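Local coordinates for monosaccharide ABC transporter substrate-binding protein, CUT2 family (Bradyrhizobium sp., PDB 4YHS) that probably binds a sugar or related small solute in the periplasm and hands it to an ABC transporter for uptake, at residues 66-71 with 349-354; 107-112 with 120-125; 85-90 with 309-314; 145-150 with 304-309. All blocks are in the same frame, centred on the assembly; numbering follows the deposited sequence.

Contact 1 (66-71 with 349-354)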
loop_
_atom_site.group_PDB
_atom_site.type_symbol
_atom_site.label_atom_id
_atom_site.label_comp_id
_atom_site.label_asym_id
_atom_site.label_seq_id
_atom_site.Cartn_x
_atom_site.Cartn_y
_atom_site.Cartn_z
ATOM N N PRO A 66 -0.782 8.227 -10.812
ATOM C CA PRO A 66 -2.176 8.680 -10.918
ATOM C C PRO A 66 -2.358 10.141 -10.491
ATOM O O PRO A 66 -3.223 10.848 -11.032
ATOM C CB PRO A 66 -2.918 7.737 -9.967
ATOM C CG PRO A 66 -1.877 7.309 -8.977
ATOM C CD PRO A 66 -0.596 7.234 -9.748
ATOM N N HIS A 67 -1.530 10.577 -9.542
ATOM C CA HIS A 67 -1.623 11.898 -8.921
ATOM C C HIS A 67 -0.477 12.014 -7.911
ATOM O O HIS A 67 0.277 11.056 -7.705
ATOM C CB HIS A 67 -2.980 12.103 -8.243
ATOM C CG HIS A 67 -3.236 11.193 -7.073
ATOM N ND1 HIS A 67 -2.593 11.326 -5.861
ATOM C CD2 HIS A 67 -4.080 10.140 -6.939
ATOM C CE1 HIS A 67 -3.029 10.394 -5.026
ATOM N NE2 HIS A 67 -3.938 9.668 -5.655
HETATM N N MSE A 68 -0.373 13.163 -7.258
HETATM C CA MSE A 68 0.604 13.390 -6.183
HETATM C C MSE A 68 -0.097 14.145 -5.078
HETATM O O MSE A 68 0.420 15.135 -4.542
HETATM C CB MSE A 68 1.820 14.185 -6.696
HETATM C CG MSE A 68 2.979 14.251 -5.745
HETATM SE SE MSE A 68 3.863 12.502 -5.764
HETATM C CE MSE A 68 4.700 12.578 -7.529
ATOM N N LYS A 69 -1.294 13.686 -4.758
ATOM C CA LYS A 69 -2.196 14.403 -3.848
ATOM C C LYS A 69 -2.140 13.976 -2.393
ATOM O O LYS A 69 -2.650 14.691 -1.526
ATOM C CB LYS A 69 -3.646 14.258 -4.332
ATOM C CG LYS A 69 -3.884 15.026 -5.604
ATOM C CD LYS A 69 -5.123 14.543 -6.381
ATOM C CE LYS A 69 -6.355 15.119 -5.809
ATOM N NZ LYS A 69 -7.583 14.447 -6.347
ATOM N N ASP A 70 -1.536 12.828 -2.100
ATOM C CA ASP A 70 -1.518 12.365 -0.714
ATOM C C ASP A 70 -0.162 11.821 -0.312
ATOM O O ASP A 70 0.750 11.728 -1.127
ATOM C CB ASP A 70 -2.615 11.297 -0.464
ATOM C CG ASP A 70 -2.486 10.049 -1.345
ATOM O OD1 ASP A 70 -1.421 9.809 -1.953
ATOM O OD2 ASP A 70 -3.469 9.257 -1.405
ATOM N N ALA A 71 -0.050 11.449 0.963
ATOM C CA ALA A 71 1.224 11.014 1.520
ATOM C C ALA A 71 1.632 9.674 0.918
ATOM O O ALA A 71 2.817 9.383 0.766
ATOM C CB ALA A 71 1.135 10.912 3.019
ATOM N N PHE A 349 9.037 16.143 3.135
ATOM C CA PHE A 349 9.537 15.779 1.810
ATOM C C PHE A 349 8.655 16.404 0.742
ATOM O O PHE A 349 7.422 16.343 0.817
ATOM C CB PHE A 349 9.589 14.256 1.644
ATOM C CG PHE A 349 9.970 13.794 0.246
ATOM C CD1 PHE A 349 11.271 13.940 -0.235
ATOM C CD2 PHE A 349 9.023 13.234 -0.586
ATOM C CE1 PHE A 349 11.601 13.496 -1.523
ATOM C CE2 PHE A 349 9.370 12.788 -1.871
ATOM C CZ PHE A 349 10.649 12.931 -2.311
ATOM N N LYS A 350 9.315 17.044 -0.210
ATOM C CA LYS A 350 8.674 17.639 -1.364
ATOM C C LYS A 350 8.825 16.704 -2.571
ATOM O O LYS A 350 9.894 16.137 -2.788
ATOM C CB LYS A 350 9.294 19.006 -1.645
ATOM C CG LYS A 350 8.960 20.044 -0.562
ATOM C CD LYS A 350 9.558 21.412 -0.868
ATOM C CE LYS A 350 9.054 22.491 0.095
ATOM N NZ LYS A 350 9.664 23.846 -0.164
ATOM N N PRO A 351 7.750 16.549 -3.360
ATOM C CA PRO A 351 7.837 15.612 -4.483
ATOM C C PRO A 351 8.933 15.922 -5.474
ATOM O O PRO A 351 9.234 17.093 -5.716
ATOM C CB PRO A 351 6.464 15.723 -5.149
ATOM C CG PRO A 351 5.876 16.952 -4.647
ATOM C CD PRO A 351 6.433 17.204 -3.293
ATOM N N VAL A 352 9.510 14.859 -6.019
ATOM C CA VAL A 352 10.609 14.912 -6.975
ATOM C C VAL A 352 10.175 14.350 -8.335
ATOM O O VAL A 352 9.579 13.268 -8.402
ATOM C CB VAL A 352 11.835 14.097 -6.425
ATOM C CG1 VAL A 352 12.974 14.080 -7.432
ATOM C CG2 VAL A 352 12.306 14.713 -5.117
ATOM N N PHE A 353 10.474 15.068 -9.415
ATOM C CA PHE A 353 10.039 14.635 -10.748
ATOM C C PHE A 353 11.162 14.271 -11.688
ATOM O O PHE A 353 10.911 13.723 -12.759
ATOM C CB PHE A 353 9.184 15.725 -11.383
ATOM C CG PHE A 353 7.953 15.999 -10.596
ATOM C CD1 PHE A 353 6.827 15.214 -10.763
ATOM C CD2 PHE A 353 7.944 16.978 -9.605
ATOM C CE1 PHE A 353 5.687 15.415 -9.984
ATOM C CE2 PHE A 353 6.808 17.175 -8.817
ATOM C CZ PHE A 353 5.673 16.386 -9.018
ATOM N N ASN A 354 12.392 14.599 -11.294
ATOM C CA ASN A 354 13.582 14.347 -12.119
ATOM C C ASN A 354 14.797 14.095 -11.244
ATOM O O ASN A 354 15.854 13.726 -11.755
ATOM C CB ASN A 354 13.892 15.528 -13.050
ATOM C CG ASN A 354 12.836 15.738 -14.119
ATOM O OD1 ASN A 354 12.854 15.086 -15.173
ATOM N ND2 ASN A 354 11.924 16.679 -13.872
ATOM O OXT ASN A 354 14.748 14.279 -10.025
#
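The side chain of M68, a selenomethionine, lies against P351 and F353 of the C-terminal tail. The fold is that of a periplasmic binding protein. Residues 66-70 are loop after strand 60-65, and A71 begins helix 71-87. The tail 349-354 runs past the loop on the surface.

From CB the M68 chain leaves the backbone N behind: CG is anti to it (chi1 -169°). This carries CG to the proline ring, where it sits 3.8 Å from P351 CB and 4.1 Å from P351 CG. The chain then bends at chi2 and again at chi3. SE stays near the ring, 4.2 Å from P351 CB. The second bend turns the methyl group CE to F353. No hydrogen bond crosses between the segments. The tail is held from outside them: V352 N bonds to D77 OD2, and F353 pairs through its backbone with L93. M68 and F353 both also touch L93.

Within the loop, K69 N gives a nearly straight hydrogen bond to H67 ND1 (2.9 Å, 166°), and D70 caps the helix through W73 N. The last step across is M68 CE, 3.9 Å from F353 CE1 and oblique to the ring.

Contact 2 (107-112 with 120-125); sequences SQIEDC and VIIGAI
I109 reaches from helix 102-115 to strand 119-122 and overlaps the end of I122. Its CD1 lies 3.8 Å from I122 CD1 and 4.1 Å from I122 CG1. The two side chains cross at about a right angle and touch at their ends. The CA-CB bond of I109 points at the strand. That of I122 does not, and its CG1 branch makes up the difference. In I122, CG1 is anti to the carbonyl carbon (chi1 -58°), and CD1 continues from it to the helix.

One helical turn further on, C112 makes a looser contact. Its SG is 4.5 Å from CG2 of V120, at the edge of packing distance. The sulfur is not a free thiol: it forms a disulfide with C62, on strand 60-65. The helix is therefore tied covalently to one strand of the sheet while it packs on the next.

All four touching residues are buried, and no hydrogen bond crosses between the segments. Helix 131-138 packs on both isoleucines, with V133 and I137 on I109 and I134 on I122. Q105, early in helix 102-115, bonds to G123 O and I125 N.

Strand 60-65 pairs in parallel with 90-95 and 119-122. Helix 102-115 links those last two strands, a beta-alpha-beta crossover of the kind that builds the Rossmann-like lobes of periplasmic binding proteins.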
loop_
_atom_site.group_PDB
_atom_site.type_symbol
_atom_site.label_atom_id
_atom_site.label_comp_id
_atom_site.label_asym_id
_atom_site.label_seq_id
_atom_site.Cartn_x
_atom_site.Cartn_y
_atom_site.Cartn_z
ATOM N N SER A 107 -2.205 9.960 -22.354
ATOM C CA SER A 107 -1.441 10.907 -23.161
ATOM C C SER A 107 -0.034 11.130 -22.582
ATOM O O SER A 107 0.934 11.239 -23.337
ATOM C CB SER A 107 -2.187 12.248 -23.292
ATOM O OG SER A 107 -2.571 12.776 -22.036
ATOM N N GLN A 108 0.082 11.182 -21.257
ATOM C CA GLN A 108 1.386 11.394 -20.615
ATOM C C GLN A 108 2.344 10.222 -20.880
ATOM O O GLN A 108 3.537 10.428 -21.152
ATOM C CB GLN A 108 1.222 11.610 -19.106
ATOM C CG GLN A 108 0.672 12.955 -18.726
ATOM C CD GLN A 108 0.513 13.108 -17.227
ATOM O OE1 GLN A 108 0.021 12.209 -16.543
ATOM N NE2 GLN A 108 0.917 14.265 -16.707
ATOM N N ILE A 109 1.824 8.999 -20.804
ATOM C CA ILE A 109 2.588 7.803 -21.184
ATOM C C ILE A 109 2.938 7.799 -22.684
ATOM O O ILE A 109 4.090 7.559 -23.061
ATOM C CB ILE A 109 1.800 6.494 -20.822
ATOM C CG1 ILE A 109 1.731 6.329 -19.301
ATOM C CG2 ILE A 109 2.417 5.271 -21.485
ATOM C CD1 ILE A 109 0.627 5.349 -18.793
ATOM N N GLU A 110 1.960 8.051 -23.545
ATOM C CA GLU A 110 2.240 8.116 -24.979
ATOM C C GLU A 110 3.357 9.131 -25.239
ATOM O O GLU A 110 4.289 8.873 -26.005
ATOM C CB GLU A 110 1.004 8.508 -25.772
ATOM C CG GLU A 110 -0.022 7.415 -25.925
ATOM C CD GLU A 110 -1.271 7.875 -26.627
ATOM O OE1 GLU A 110 -1.663 9.062 -26.487
ATOM O OE2 GLU A 110 -1.855 7.037 -27.334
ATOM N N ASP A 111 3.246 10.280 -24.583
ATOM C CA ASP A 111 4.210 11.350 -24.789
ATOM C C ASP A 111 5.600 10.974 -24.260
ATOM O O ASP A 111 6.598 11.300 -24.912
ATOM C CB ASP A 111 3.714 12.636 -24.132
ATOM C CG ASP A 111 2.490 13.224 -24.825
ATOM O OD1 ASP A 111 2.114 12.787 -25.936
ATOM O OD2 ASP A 111 1.916 14.160 -24.254
ATOM N N CYS A 112 5.704 10.292 -23.125
ATOM C CA CYS A 112 7.047 10.046 -22.566
ATOM C C CYS A 112 7.708 8.982 -23.444
ATOM O O CYS A 112 8.925 9.015 -23.647
ATOM C CB CYS A 112 7.028 9.662 -21.072
ATOM S SG CYS A 112 6.503 8.015 -20.639
ATOM N N VAL A 120 8.938 1.978 -18.848
ATOM C CA VAL A 120 7.826 2.713 -18.268
ATOM C C VAL A 120 7.328 2.016 -16.986
ATOM O O VAL A 120 6.987 0.843 -17.009
ATOM C CB VAL A 120 6.663 2.861 -19.286
ATOM C CG1 VAL A 120 5.510 3.610 -18.647
ATOM C CG2 VAL A 120 7.140 3.606 -20.543
ATOM N N ILE A 121 7.286 2.756 -15.882
ATOM C CA ILE A 121 6.761 2.286 -14.609
ATOM C C ILE A 121 5.432 2.998 -14.393
ATOM O O ILE A 121 5.383 4.200 -14.455
ATOM C CB ILE A 121 7.782 2.578 -13.474
ATOM C CG1 ILE A 121 9.062 1.776 -13.730
ATOM C CG2 ILE A 121 7.229 2.245 -12.108
ATOM C CD1 ILE A 121 10.222 2.222 -12.839
ATOM N N ILE A 122 4.358 2.246 -14.181
ATOM C CA ILE A 122 3.003 2.811 -14.143
ATOM C C ILE A 122 2.255 2.489 -12.852
ATOM O O ILE A 122 2.112 1.327 -12.489
ATOM C CB ILE A 122 2.138 2.271 -15.299
ATOM C CG1 ILE A 122 2.755 2.555 -16.655
ATOM C CG2 ILE A 122 0.733 2.890 -15.284
ATOM C CD1 ILE A 122 1.961 1.952 -17.805
ATOM N N GLY A 123 1.747 3.535 -12.200
ATOM C CA GLY A 123 0.735 3.406 -11.172
ATOM C C GLY A 123 -0.597 3.713 -11.829
ATOM O O GLY A 123 -0.956 4.876 -12.015
ATOM N N ALA A 124 -1.324 2.656 -12.200
ATOM C CA ALA A 124 -2.439 2.784 -13.129
ATOM C C ALA A 124 -3.702 3.350 -12.504
ATOM O O ALA A 124 -4.118 2.925 -11.427
ATOM C CB ALA A 124 -2.738 1.448 -13.746
ATOM N N ILE A 125 -4.340 4.277 -13.221
ATOM C CA ILE A 125 -5.589 4.833 -12.747
ATOM C C ILE A 125 -6.701 3.765 -12.797
ATOM O O ILE A 125 -7.587 3.759 -11.960
ATOM C CB ILE A 125 -5.966 6.098 -13.570
ATOM C CG1 ILE A 125 -5.166 7.295 -13.031
ATOM C CG2 ILE A 125 -7.469 6.381 -13.513
ATOM C CD1 ILE A 125 -5.230 8.563 -13.903
#

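Contact 3 (85-90 with 309-314); sequences KRLGVK and QAVRIL
V311 has CG2 anti to the carbonyl carbon and CG1 anti to the backbone N (chi1 172°), which sends CG2 towards both L87 and V89. L87 answers with CG anti to its own carbonyl carbon (chi1 -74°), and V89 CG1 is placed the same way. V311 CG2 meets two partners: V89 CG1 at 4.0 Å and L87 CD1 at 4.1 Å. L87 and V311 point opposite ways and overlap alongside. V89 meets V311 at a slant. The contact is apolar, and no hydrogen bond joins the segments.

L87 and V89 can both face V311 because the chain turns between them. G88 has positive phi (85°) and is the C-prime residue of a Schellman motif. V89 N bonds back to S84 O, and G88 N to K85 O at 3.2 Å. The chain leaves the helix here and enters strand 90-95.

Polar groups lie around this apolar patch. R312 NE makes a salt bridge with D308, and R86 NH1 makes one with E83. L61 of strand 60-65 touches V89, A310 and L314.

The C-terminal end of helix 71-87 and its Schellman turn thus pack on helix 299-314, in the alpha/beta fold of a periplasmic binding protein lobe.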
loop_
_atom_site.group_PDB
_atom_site.type_symbol
_atom_site.label_atom_id
_atom_site.label_comp_id
_atom_site.label_asym_id
_atom_site.label_seq_id
_atom_site.Cartn_x
_atom_site.Cartn_y
_atom_site.Cartn_z
ATOM N N LYS A 85 18.296 7.396 -7.995
ATOM C CA LYS A 85 19.564 8.000 -7.597
ATOM C C LYS A 85 20.599 6.947 -7.169
ATOM O O LYS A 85 21.754 7.007 -7.595
ATOM C CB LYS A 85 19.356 8.987 -6.451
ATOM C CG LYS A 85 19.463 10.455 -6.838
ATOM C CD LYS A 85 19.602 11.359 -5.595
ATOM C CE LYS A 85 18.376 11.241 -4.681
ATOM N NZ LYS A 85 18.400 12.164 -3.498
ATOM N N ARG A 86 20.189 5.982 -6.345
ATOM C CA ARG A 86 21.122 4.982 -5.807
ATOM C C ARG A 86 21.729 4.160 -6.929
ATOM O O ARG A 86 22.929 3.887 -6.938
ATOM C CB ARG A 86 20.406 4.046 -4.832
ATOM C CG ARG A 86 21.356 3.175 -4.023
ATOM C CD ARG A 86 20.604 2.210 -3.124
ATOM N NE ARG A 86 19.916 1.179 -3.906
ATOM C CZ ARG A 86 20.522 0.166 -4.519
ATOM N NH1 ARG A 86 19.809 -0.711 -5.206
ATOM N NH2 ARG A 86 21.840 0.022 -4.445
ATOM N N LEU A 87 20.894 3.797 -7.893
ATOM C CA LEU A 87 21.324 2.913 -9.005
ATOM C C LEU A 87 22.043 3.673 -10.095
ATOM O O LEU A 87 22.754 3.078 -10.914
ATOM C CB LEU A 87 20.120 2.172 -9.605
ATOM C CG LEU A 87 19.546 1.035 -8.745
ATOM C CD1 LEU A 87 18.264 0.472 -9.371
ATOM C CD2 LEU A 87 20.576 -0.050 -8.522
ATOM N N GLY A 88 21.900 4.994 -10.100
ATOM C CA GLY A 88 22.519 5.805 -11.145
ATOM C C GLY A 88 21.709 5.945 -12.426
ATOM O O GLY A 88 22.287 6.059 -13.516
ATOM N N VAL A 89 20.382 5.967 -12.324
ATOM C CA VAL A 89 19.563 6.019 -13.537
ATOM C C VAL A 89 18.759 7.312 -13.519
ATOM O O VAL A 89 18.718 7.994 -12.502
ATOM C CB VAL A 89 18.652 4.766 -13.671
ATOM C CG1 VAL A 89 19.518 3.516 -13.854
ATOM C CG2 VAL A 89 17.697 4.625 -12.481
ATOM N N LYS A 90 18.159 7.647 -14.658
ATOM C CA LYS A 90 17.432 8.904 -14.846
ATOM C C LYS A 90 15.948 8.678 -14.866
ATOM O O LYS A 90 15.420 8.056 -15.783
ATOM C CB LYS A 90 17.818 9.591 -16.164
ATOM C CG LYS A 90 19.314 9.829 -16.398
ATOM C CD LYS A 90 19.544 10.625 -17.705
ATOM C CE LYS A 90 20.651 10.031 -18.600
ATOM N NZ LYS A 90 20.205 8.866 -19.444
ATOM N N GLN A 309 13.537 -3.621 -10.664
ATOM C CA GLN A 309 13.013 -4.523 -11.663
ATOM C C GLN A 309 13.256 -3.999 -13.103
ATOM O O GLN A 309 13.700 -4.745 -13.989
ATOM C CB GLN A 309 11.515 -4.729 -11.436
ATOM C CG GLN A 309 11.129 -5.740 -10.341
ATOM C CD GLN A 309 9.662 -5.678 -10.034
ATOM O OE1 GLN A 309 9.049 -4.617 -10.157
ATOM N NE2 GLN A 309 9.074 -6.814 -9.687
ATOM N N ALA A 310 12.930 -2.731 -13.341
ATOM C CA ALA A 310 13.086 -2.149 -14.670
ATOM C C ALA A 310 14.528 -2.267 -15.127
ATOM O O ALA A 310 14.799 -2.671 -16.252
ATOM C CB ALA A 310 12.663 -0.704 -14.691
ATOM N N VAL A 311 15.450 -1.906 -14.243
ATOM C CA VAL A 311 16.877 -1.917 -14.586
ATOM C C VAL A 311 17.324 -3.350 -14.888
ATOM O O VAL A 311 17.988 -3.605 -15.895
ATOM C CB VAL A 311 17.705 -1.275 -13.444
ATOM C CG1 VAL A 311 19.217 -1.444 -13.681
ATOM C CG2 VAL A 311 17.335 0.242 -13.327
ATOM N N ARG A 312 16.908 -4.296 -14.059
ATOM C CA ARG A 312 17.316 -5.697 -14.261
ATOM C C ARG A 312 16.845 -6.211 -15.634
ATOM O O ARG A 312 17.603 -6.875 -16.355
ATOM C CB ARG A 312 16.772 -6.594 -13.138
ATOM C CG ARG A 312 17.484 -6.446 -11.800
ATOM C CD ARG A 312 16.736 -7.175 -10.648
ATOM N NE ARG A 312 17.556 -7.188 -9.441
ATOM C CZ ARG A 312 18.601 -7.990 -9.250
ATOM N NH1 ARG A 312 18.960 -8.864 -10.196
ATOM N NH2 ARG A 312 19.301 -7.926 -8.109
ATOM N N ILE A 313 15.603 -5.884 -15.985
ATOM C CA ILE A 313 15.034 -6.281 -17.272
ATOM C C ILE A 313 15.859 -5.654 -18.397
ATOM O O ILE A 313 16.326 -6.351 -19.309
ATOM C CB ILE A 313 13.539 -5.868 -17.351
ATOM C CG1 ILE A 313 12.699 -6.702 -16.390
ATOM C CG2 ILE A 313 12.953 -6.017 -18.761
ATOM C CD1 ILE A 313 11.360 -6.077 -16.090
ATOM N N LEU A 314 16.080 -4.347 -18.325
ATOM C CA LEU A 314 16.822 -3.645 -19.377
ATOM C C LEU A 314 18.234 -4.224 -19.550
ATOM O O LEU A 314 18.811 -4.205 -20.653
ATOM C CB LEU A 314 16.905 -2.137 -19.075
ATOM C CG LEU A 314 15.605 -1.348 -19.252
ATOM C CD1 LEU A 314 15.726 -0.024 -18.566
ATOM C CD2 LEU A 314 15.367 -1.145 -20.719
#

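Contact 4 (145-150 with 304-309)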
loop_
_atom_site.group_PDB
_atom_site.type_symbol
_atom_site.label_atom_id
_atom_site.label_comp_id
_atom_site.label_asym_id
_atom_site.label_seq_id
_atom_site.Cartn_x
_atom_site.Cartn_y
_atom_site.Cartn_z
ATOM N N ILE A 145 6.367 -1.804 -16.192
ATOM C CA ILE A 145 6.264 -2.287 -14.811
ATOM C C ILE A 145 4.969 -1.791 -14.149
ATOM O O ILE A 145 4.680 -0.592 -14.154
ATOM C CB ILE A 145 7.443 -1.781 -13.965
ATOM C CG1 ILE A 145 8.774 -2.012 -14.658
ATOM C CG2 ILE A 145 7.438 -2.421 -12.600
ATOM C CD1 ILE A 145 9.076 -3.410 -14.933
ATOM N N ASP A 146 4.227 -2.722 -13.562
ATOM C CA ASP A 146 2.987 -2.469 -12.843
ATOM C C ASP A 146 3.289 -2.152 -11.370
ATOM O O ASP A 146 3.655 -3.039 -10.594
ATOM C CB ASP A 146 2.098 -3.722 -13.003
ATOM C CG ASP A 146 0.767 -3.631 -12.310
ATOM O OD1 ASP A 146 0.424 -2.586 -11.687
ATOM O OD2 ASP A 146 0.060 -4.661 -12.423
ATOM N N LEU A 147 3.092 -0.890 -10.987
ATOM C CA LEU A 147 3.464 -0.385 -9.648
ATOM C C LEU A 147 2.221 -0.076 -8.820
ATOM O O LEU A 147 1.350 0.707 -9.246
ATOM C CB LEU A 147 4.352 0.861 -9.773
ATOM C CG LEU A 147 4.681 1.659 -8.491
ATOM C CD1 LEU A 147 5.489 0.870 -7.481
ATOM C CD2 LEU A 147 5.444 2.940 -8.840
ATOM N N VAL A 148 2.123 -0.767 -7.685
ATOM C CA VAL A 148 1.136 -0.542 -6.623
ATOM C C VAL A 148 -0.293 -0.996 -6.939
ATOM O O VAL A 148 -0.871 -1.764 -6.152
ATOM C CB VAL A 148 1.074 0.935 -6.188
ATOM C CG1 VAL A 148 -0.027 1.103 -5.122
ATOM C CG2 VAL A 148 2.415 1.384 -5.544
ATOM N N ASN A 149 -0.871 -0.521 -8.040
ATOM C CA ASN A 149 -2.326 -0.633 -8.221
ATOM C C ASN A 149 -2.834 -1.896 -8.904
ATOM O O ASN A 149 -3.907 -2.387 -8.549
ATOM C CB ASN A 149 -2.862 0.561 -9.011
ATOM C CG ASN A 149 -2.942 1.794 -8.187
ATOM O OD1 ASN A 149 -2.860 1.738 -6.960
ATOM N ND2 ASN A 149 -3.148 2.933 -8.847
ATOM N N GLY A 150 -2.100 -2.413 -9.880
ATOM C CA GLY A 150 -2.495 -3.643 -10.550
ATOM C C GLY A 150 -3.111 -3.354 -11.892
ATOM O O GLY A 150 -4.090 -2.620 -12.016
ATOM N N ARG A 304 10.819 1.558 -4.923
ATOM C CA ARG A 304 12.205 1.102 -5.161
ATOM C C ARG A 304 12.298 -0.203 -5.983
ATOM O O ARG A 304 13.131 -0.306 -6.865
ATOM C CB ARG A 304 12.945 0.871 -3.834
ATOM C CG ARG A 304 13.082 2.072 -2.901
ATOM C CD ARG A 304 14.058 1.740 -1.783
ATOM N NE ARG A 304 14.309 2.862 -0.842
ATOM C CZ ARG A 304 15.320 3.723 -0.959
ATOM N NH1 ARG A 304 16.168 3.635 -1.993
ATOM N NH2 ARG A 304 15.518 4.676 -0.033
ATOM N N ILE A 305 11.482 -1.206 -5.641
ATOM C CA ILE A 305 11.506 -2.485 -6.335
ATOM C C ILE A 305 11.155 -2.322 -7.811
ATOM O O ILE A 305 11.780 -2.950 -8.657
ATOM C CB ILE A 305 10.552 -3.510 -5.665
ATOM C CG1 ILE A 305 11.216 -4.003 -4.371
ATOM C CG2 ILE A 305 10.272 -4.725 -6.595
ATOM C CD1 ILE A 305 10.348 -4.812 -3.495
ATOM N N ALA A 306 10.170 -1.480 -8.126
ATOM C CA ALA A 306 9.804 -1.230 -9.526
ATOM C C ALA A 306 10.989 -0.709 -10.339
ATOM O O ALA A 306 11.208 -1.118 -11.469
ATOM C CB ALA A 306 8.664 -0.225 -9.603
ATOM N N VAL A 307 11.748 0.210 -9.754
ATOM C CA VAL A 307 12.918 0.739 -10.424
ATOM C C VAL A 307 13.958 -0.361 -10.602
ATOM O O VAL A 307 14.498 -0.534 -11.708
ATOM C CB VAL A 307 13.535 1.921 -9.653
ATOM C CG1 VAL A 307 14.915 2.334 -10.231
ATOM C CG2 VAL A 307 12.582 3.104 -9.675
ATOM N N ASP A 308 14.242 -1.108 -9.534
ATOM C CA ASP A 308 15.209 -2.205 -9.631
ATOM C C ASP A 308 14.808 -3.243 -10.676
ATOM O O ASP A 308 15.631 -3.687 -11.487
ATOM C CB ASP A 308 15.388 -2.906 -8.286
ATOM C CG ASP A 308 16.510 -3.943 -8.322
ATOM O OD1 ASP A 308 17.645 -3.561 -8.654
ATOM O OD2 ASP A 308 16.272 -5.139 -8.034
ATOM N N GLN A 309 13.537 -3.621 -10.664
ATOM C CA GLN A 309 13.013 -4.523 -11.663
ATOM C C GLN A 309 13.256 -3.999 -13.103
ATOM O O GLN A 309 13.700 -4.745 -13.989
ATOM C CB GLN A 309 11.515 -4.729 -11.436
ATOM C CG GLN A 309 11.129 -5.740 -10.341
ATOM C CD GLN A 309 9.662 -5.678 -10.034
ATOM O OE1 GLN A 309 9.049 -4.617 -10.157
ATOM N NE2 GLN A 309 9.074 -6.814 -9.687
#
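Apolar packing carries most of the contact between I145, L147 and A306. The methyl group A306 CB is met by two strand residues, I145 CG2 at 3.9 Å and L147 CD1 at 4.0 Å. L147 has CG anti to its backbone N (chi1 171°), and from there CD1 reaches the helix although the CA-CB bond does not point at it. The small alanine lets the helix come close: L147 CA and A306 CA are 6.4 Å apart.

A polar atom also takes part, without a hydrogen bond across the segments. Q309 OE1 lies 3.7 Å from I145 CG2, a plain van der Waals approach. The amide nitrogen of Q309 is held elsewhere, by V320 O and K159 O.

Within 145-150, the bond from CA to CB of D146 points away from the helix. D146 OD1 receives a weak hydrogen bond from G150 N (3.1 Å, 131°). OD2 forms a salt bridge with K159 and a bond with I151 N.

The helix segment runs antiparallel to strand 145-147, at 177° and 8.9 Å between axes. The strand lies between 119-122 and 158-160 in the sheet, and helix 71-87 adds V76 against L147 and V80 against V307.

Overall arrangement
All four contacts belong to one lobe of the protein. Along the chain, contact 1 spans the longest loop, and the others fall within it. Contacts 2 and 4 both fall within the span of contact 3, with 2 closing before 4 opens. Contacts 3 and 4 are about 12 Å apart at their centres and share helix 299-314 and Q309. Contacts 2 and 4 meet in the sheet, where strands 119-122 and 144-147 are neighbours: V120 O is 2.8 Å from I145 N. Contacts 1 and 2 touch through P66. Helices 102-115 and 299-314 cover opposite faces of this sheet. Contact 1 brings the C-terminal tail back onto the loop after strand 60-65, a strand of the same sheet.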